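Local coordinates for periplasmic binding protein (Pseudomonas aeruginosa, PDB 2R79) that binds heme in the periplasm and probably hands it on for transport into the cell, at residues D93-L101 and A114-L125. Sequence-based numbering, arbitrary orientation.
Sequences DLEALESNL and AEAAELDYRQRL. With SO4 (sulfate ion), chain C.
Arg-122 NH1 draws three partners, none of them strongly: the carboxylates of Glu-98 and Glu-118 and one water. The ion pair to Glu-98 is long, with OE1 3.6 Å from Arg-122 NH1, and Glu-118 OE2 sits over one face of the guanidinium, where no N-H points at it, so charge alone acts there. A water bridges the segments, donating to Glu-98 OE2 at 2.6 Å and accepting a weak bond from Arg-122 NH1. The two carboxylates stack with planes only 18° apart, and Glu-98 OE1 comes within 3.3 Å of Glu-118 OE2; the arginine probably offsets this like-charge approach.

These residues line one margin of an antiparallel helical hairpin, in which helices 94-108 and 111-135 follow each other in sequence and the two segments run at 157°, their axes 9.7 Å apart at closest approach. Helix 111-135 is consistent with the long helix joining the two lobes in heme- and siderophore-type periplasmic binding proteins; the contact lies away from the heme site. On the buried side Leu-97, with CG anti to its backbone N (chi1 176°), lays CD2 over a face of the Tyr-121 ring, 3.6 Å from the centroid, a CH-pi contact. Leu-94 CD2 meets the same ring at its edge and also touches Leu-125 CD1 end-on at 3.6 Å. The phenol OH of Tyr-121 is hydrogen-bonded to Gly-245 O, while Trp-15 of helix 10-18 packs against Leu-97, Leu-101 and Ala-117. Toward the hairpin's turn, Leu-101 CD1 rests on the backbone of Glu-118, and the small Ala-114 methyl CB lies 3.4 Å from Leu-101 O, consistent with a close backbone approach.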
loop_
_atom_site.group_PDB
_atom_site.type_symbol
_atom_site.label_atom_id
_atom_site.label_comp_id
_atom_site.label_asym_id
_atom_site.label_seq_id
_atom_site.Cartn_x
_atom_site.Cartn_y
_atom_site.Cartn_z
ATOM N N ASP A 93 -5.465 -30.852 -23.150
ATOM C CA ASP A 93 -5.425 -32.216 -22.619
ATOM C C ASP A 93 -4.036 -32.619 -22.126
ATOM O O ASP A 93 -3.026 -32.108 -22.601
ATOM C CB ASP A 93 -5.919 -33.228 -23.656
ATOM C CG ASP A 93 -5.006 -33.330 -24.852
ATOM O OD1 ASP A 93 -5.028 -32.418 -25.703
ATOM O OD2 ASP A 93 -4.260 -34.326 -24.935
ATOM N N LEU A 94 -4.005 -33.541 -21.169
ATOM C CA LEU A 94 -2.760 -34.011 -20.578
ATOM C C LEU A 94 -1.797 -34.624 -21.576
ATOM O O LEU A 94 -0.583 -34.538 -21.399
ATOM C CB LEU A 94 -3.055 -35.009 -19.464
ATOM C CG LEU A 94 -3.903 -34.429 -18.336
ATOM C CD1 LEU A 94 -4.094 -35.477 -17.255
ATOM C CD2 LEU A 94 -3.224 -33.190 -17.768
ATOM N N GLU A 95 -2.326 -35.243 -22.625
ATOM C CA GLU A 95 -1.459 -35.845 -23.624
ATOM C C GLU A 95 -0.604 -34.756 -24.256
ATOM O O GLU A 95 0.589 -34.945 -24.477
ATOM C CB GLU A 95 -2.273 -36.552 -24.707
ATOM C CG GLU A 95 -1.425 -37.009 -25.885
ATOM C CD GLU A 95 -2.216 -37.781 -26.925
ATOM O OE1 GLU A 95 -3.259 -37.266 -27.389
ATOM O OE2 GLU A 95 -1.788 -38.902 -27.284
ATOM N N ALA A 96 -1.221 -33.614 -24.542
ATOM C CA ALA A 96 -0.509 -32.493 -25.141
ATOM C C ALA A 96 0.493 -31.922 -24.146
ATOM O O ALA A 96 1.645 -31.648 -24.494
ATOM C CB ALA A 96 -1.490 -31.418 -25.560
ATOM N N LEU A 97 0.055 -31.742 -22.903
ATOM C CA LEU A 97 0.939 -31.204 -21.881
ATOM C C LEU A 97 2.173 -32.083 -21.756
ATOM O O LEU A 97 3.299 -31.603 -21.872
ATOM C CB LEU A 97 0.223 -31.126 -20.534
ATOM C CG LEU A 97 1.090 -30.674 -19.358
ATOM C CD1 LEU A 97 1.850 -29.398 -19.706
ATOM C CD2 LEU A 97 0.205 -30.461 -18.154
ATOM N N GLU A 98 1.949 -33.375 -21.536
ATOM C CA GLU A 98 3.029 -34.341 -21.387
ATOM C C GLU A 98 3.974 -34.356 -22.579
ATOM O O GLU A 98 5.142 -34.695 -22.447
ATOM C CB GLU A 98 2.442 -35.733 -21.153
ATOM C CG GLU A 98 1.761 -35.862 -19.801
ATOM C CD GLU A 98 0.878 -37.093 -19.690
ATOM O OE1 GLU A 98 1.327 -38.190 -20.085
ATOM O OE2 GLU A 98 -0.263 -36.965 -19.194
ATOM N N SER A 99 3.469 -33.978 -23.745
ATOM C CA SER A 99 4.294 -33.937 -24.942
ATOM C C SER A 99 5.082 -32.632 -24.974
ATOM O O SER A 99 6.229 -32.599 -25.413
ATOM C CB SER A 99 3.423 -34.048 -26.189
ATOM O OG SER A 99 4.185 -33.771 -27.348
ATOM N N ASN A 100 4.462 -31.550 -24.518
ATOM C CA ASN A 100 5.148 -30.267 -24.489
ATOM C C ASN A 100 6.277 -30.328 -23.459
ATOM O O ASN A 100 7.393 -29.884 -23.715
ATOM C CB ASN A 100 4.181 -29.139 -24.120
ATOM C CG ASN A 100 3.227 -28.787 -25.244
ATOM O OD1 ASN A 100 3.455 -29.129 -26.405
ATOM N ND2 ASN A 100 2.156 -28.077 -24.905
ATOM N N LEU A 101 5.987 -30.890 -22.291
ATOM C CA LEU A 101 6.996 -30.993 -21.249
ATOM C C LEU A 101 8.173 -31.845 -21.705
ATOM O O LEU A 101 9.323 -31.541 -21.397
ATOM C CB LEU A 101 6.395 -31.574 -19.973
ATOM C CG LEU A 101 5.388 -30.686 -19.244
ATOM C CD1 LEU A 101 4.957 -31.376 -17.964
ATOM C CD2 LEU A 101 6.003 -29.341 -18.931
ATOM N N ALA A 114 11.481 -32.475 -16.101
ATOM C CA ALA A 114 10.267 -32.400 -16.900
ATOM C C ALA A 114 9.339 -33.547 -16.511
ATOM O O ALA A 114 8.123 -33.371 -16.423
ATOM C CB ALA A 114 10.609 -32.471 -18.384
ATOM N N GLU A 115 9.925 -34.716 -16.270
ATOM C CA GLU A 115 9.156 -35.886 -15.870
ATOM C C GLU A 115 8.548 -35.648 -14.497
ATOM O O GLU A 115 7.390 -35.983 -14.258
ATOM C CB GLU A 115 10.047 -37.133 -15.830
ATOM C CG GLU A 115 10.146 -37.865 -17.161
ATOM C CD GLU A 115 11.029 -39.107 -17.084
ATOM O OE1 GLU A 115 10.844 -39.927 -16.148
ATOM O OE2 GLU A 115 11.906 -39.265 -17.968
ATOM N N ALA A 116 9.333 -35.067 -13.597
ATOM C CA ALA A 116 8.851 -34.780 -12.255
ATOM C C ALA A 116 7.710 -33.759 -12.316
ATOM O O ALA A 116 6.773 -33.814 -11.515
ATOM C CB ALA A 116 9.985 -34.249 -11.394
ATOM N N ALA A 117 7.791 -32.833 -13.271
ATOM C CA ALA A 117 6.757 -31.815 -13.425
ATOM C C ALA A 117 5.451 -32.466 -13.874
ATOM O O ALA A 117 4.378 -32.134 -13.372
ATOM C CB ALA A 117 7.194 -30.766 -14.432
ATOM N N GLU A 118 5.550 -33.390 -14.819
ATOM C CA GLU A 118 4.375 -34.086 -15.312
ATOM C C GLU A 118 3.760 -34.886 -14.165
ATOM O O GLU A 118 2.544 -34.926 -13.989
ATOM C CB GLU A 118 4.762 -35.040 -16.438
ATOM C CG GLU A 118 3.583 -35.793 -17.024
ATOM C CD GLU A 118 3.987 -37.097 -17.691
ATOM O OE1 GLU A 118 4.943 -37.094 -18.497
ATOM O OE2 GLU A 118 3.342 -38.126 -17.416
ATOM N N LEU A 119 4.618 -35.509 -13.374
ATOM C CA LEU A 119 4.171 -36.318 -12.255
ATOM C C LEU A 119 3.452 -35.487 -11.194
ATOM O O LEU A 119 2.370 -35.859 -10.741
ATOM C CB LEU A 119 5.373 -37.057 -11.653
ATOM C CG LEU A 119 5.167 -38.028 -10.497
ATOM C CD1 LEU A 119 4.105 -39.065 -10.851
ATOM C CD2 LEU A 119 6.501 -38.711 -10.199
ATOM N N ASP A 120 4.037 -34.362 -10.798
ATOM C CA ASP A 120 3.397 -33.519 -9.791
ATOM C C ASP A 120 2.063 -32.976 -10.294
ATOM O O ASP A 120 1.104 -32.858 -9.536
ATOM C CB ASP A 120 4.291 -32.332 -9.411
ATOM C CG ASP A 120 5.571 -32.757 -8.728
ATOM O OD1 ASP A 120 5.517 -33.674 -7.881
ATOM O OD2 ASP A 120 6.634 -32.165 -9.025
ATOM N N TYR A 121 2.013 -32.643 -11.577
ATOM C CA TYR A 121 0.807 -32.089 -12.165
ATOM C C TYR A 121 -0.354 -33.079 -12.085
ATOM O O TYR A 121 -1.424 -32.751 -11.578
ATOM C CB TYR A 121 1.066 -31.717 -13.623
ATOM C CG TYR A 121 0.143 -30.652 -14.170
ATOM C CD1 TYR A 121 0.365 -29.306 -13.890
ATOM C CD2 TYR A 121 -0.920 -30.986 -15.017
ATOM C CE1 TYR A 121 -0.437 -28.314 -14.445
ATOM C CE2 TYR A 121 -1.732 -30.001 -15.578
ATOM C CZ TYR A 121 -1.478 -28.665 -15.289
ATOM O OH TYR A 121 -2.235 -27.678 -15.868
ATOM N N ARG A 122 -0.134 -34.297 -12.575
ATOM C CA ARG A 122 -1.176 -35.313 -12.563
ATOM C C ARG A 122 -1.601 -35.657 -11.141
ATOM O O ARG A 122 -2.767 -35.947 -10.890
ATOM C CB ARG A 122 -0.703 -36.560 -13.317
ATOM C CG ARG A 122 -0.195 -36.236 -14.724
ATOM C CD ARG A 122 -0.234 -37.432 -15.664
ATOM N NE ARG A 122 0.195 -38.656 -15.003
ATOM C CZ ARG A 122 0.507 -39.782 -15.636
ATOM N NH1 ARG A 122 0.447 -39.843 -16.958
ATOM N NH2 ARG A 122 0.869 -40.856 -14.945
ATOM N N GLN A 123 -0.659 -35.595 -10.209
ATOM C CA GLN A 123 -0.945 -35.888 -8.814
ATOM C C GLN A 123 -1.891 -34.818 -8.278
ATOM O O GLN A 123 -2.830 -35.116 -7.534
ATOM C CB GLN A 123 0.354 -35.879 -8.004
ATOM C CG GLN A 123 0.220 -36.401 -6.578
ATOM C CD GLN A 123 0.139 -37.920 -6.521
ATOM O OE1 GLN A 123 1.012 -38.621 -7.049
ATOM N NE2 GLN A 123 -0.910 -38.434 -5.876
ATOM N N ARG A 124 -1.619 -33.566 -8.645
ATOM C CA ARG A 124 -2.450 -32.450 -8.230
ATOM C C ARG A 124 -3.866 -32.670 -8.765
ATOM O O ARG A 124 -4.845 -32.491 -8.045
ATOM C CB ARG A 124 -1.897 -31.131 -8.791
ATOM C CG ARG A 124 -0.628 -30.609 -8.120
ATOM C CD ARG A 124 -0.852 -30.314 -6.643
ATOM N NE ARG A 124 -1.730 -29.166 -6.408
ATOM C CZ ARG A 124 -1.385 -27.895 -6.614
ATOM N NH1 ARG A 124 -0.173 -27.590 -7.065
ATOM N NH2 ARG A 124 -2.251 -26.921 -6.357
ATOM N N LEU A 125 -3.960 -33.065 -10.032
ATOM C CA LEU A 125 -5.249 -33.302 -10.667
ATOM C C LEU A 125 -6.008 -34.476 -10.059
ATOM O O LEU A 125 -7.228 -34.430 -9.942
ATOM C CB LEU A 125 -5.068 -33.520 -12.174
ATOM C CG LEU A 125 -4.460 -32.324 -12.921
ATOM C CD1 LEU A 125 -4.380 -32.624 -14.403
ATOM C CD2 LEU A 125 -5.296 -31.085 -12.672
HETATM S S SO4 C . -7.719 -34.688 -20.578
HETATM O O1 SO4 C . -6.947 -35.779 -21.258
HETATM O O2 SO4 C . -8.735 -34.065 -21.498
HETATM O O3 SO4 C . -8.386 -35.318 -19.396
HETATM O O4 SO4 C . -6.815 -33.618 -20.056
HETATM O O HOH W 1 -1.593 -39.116 -18.543
#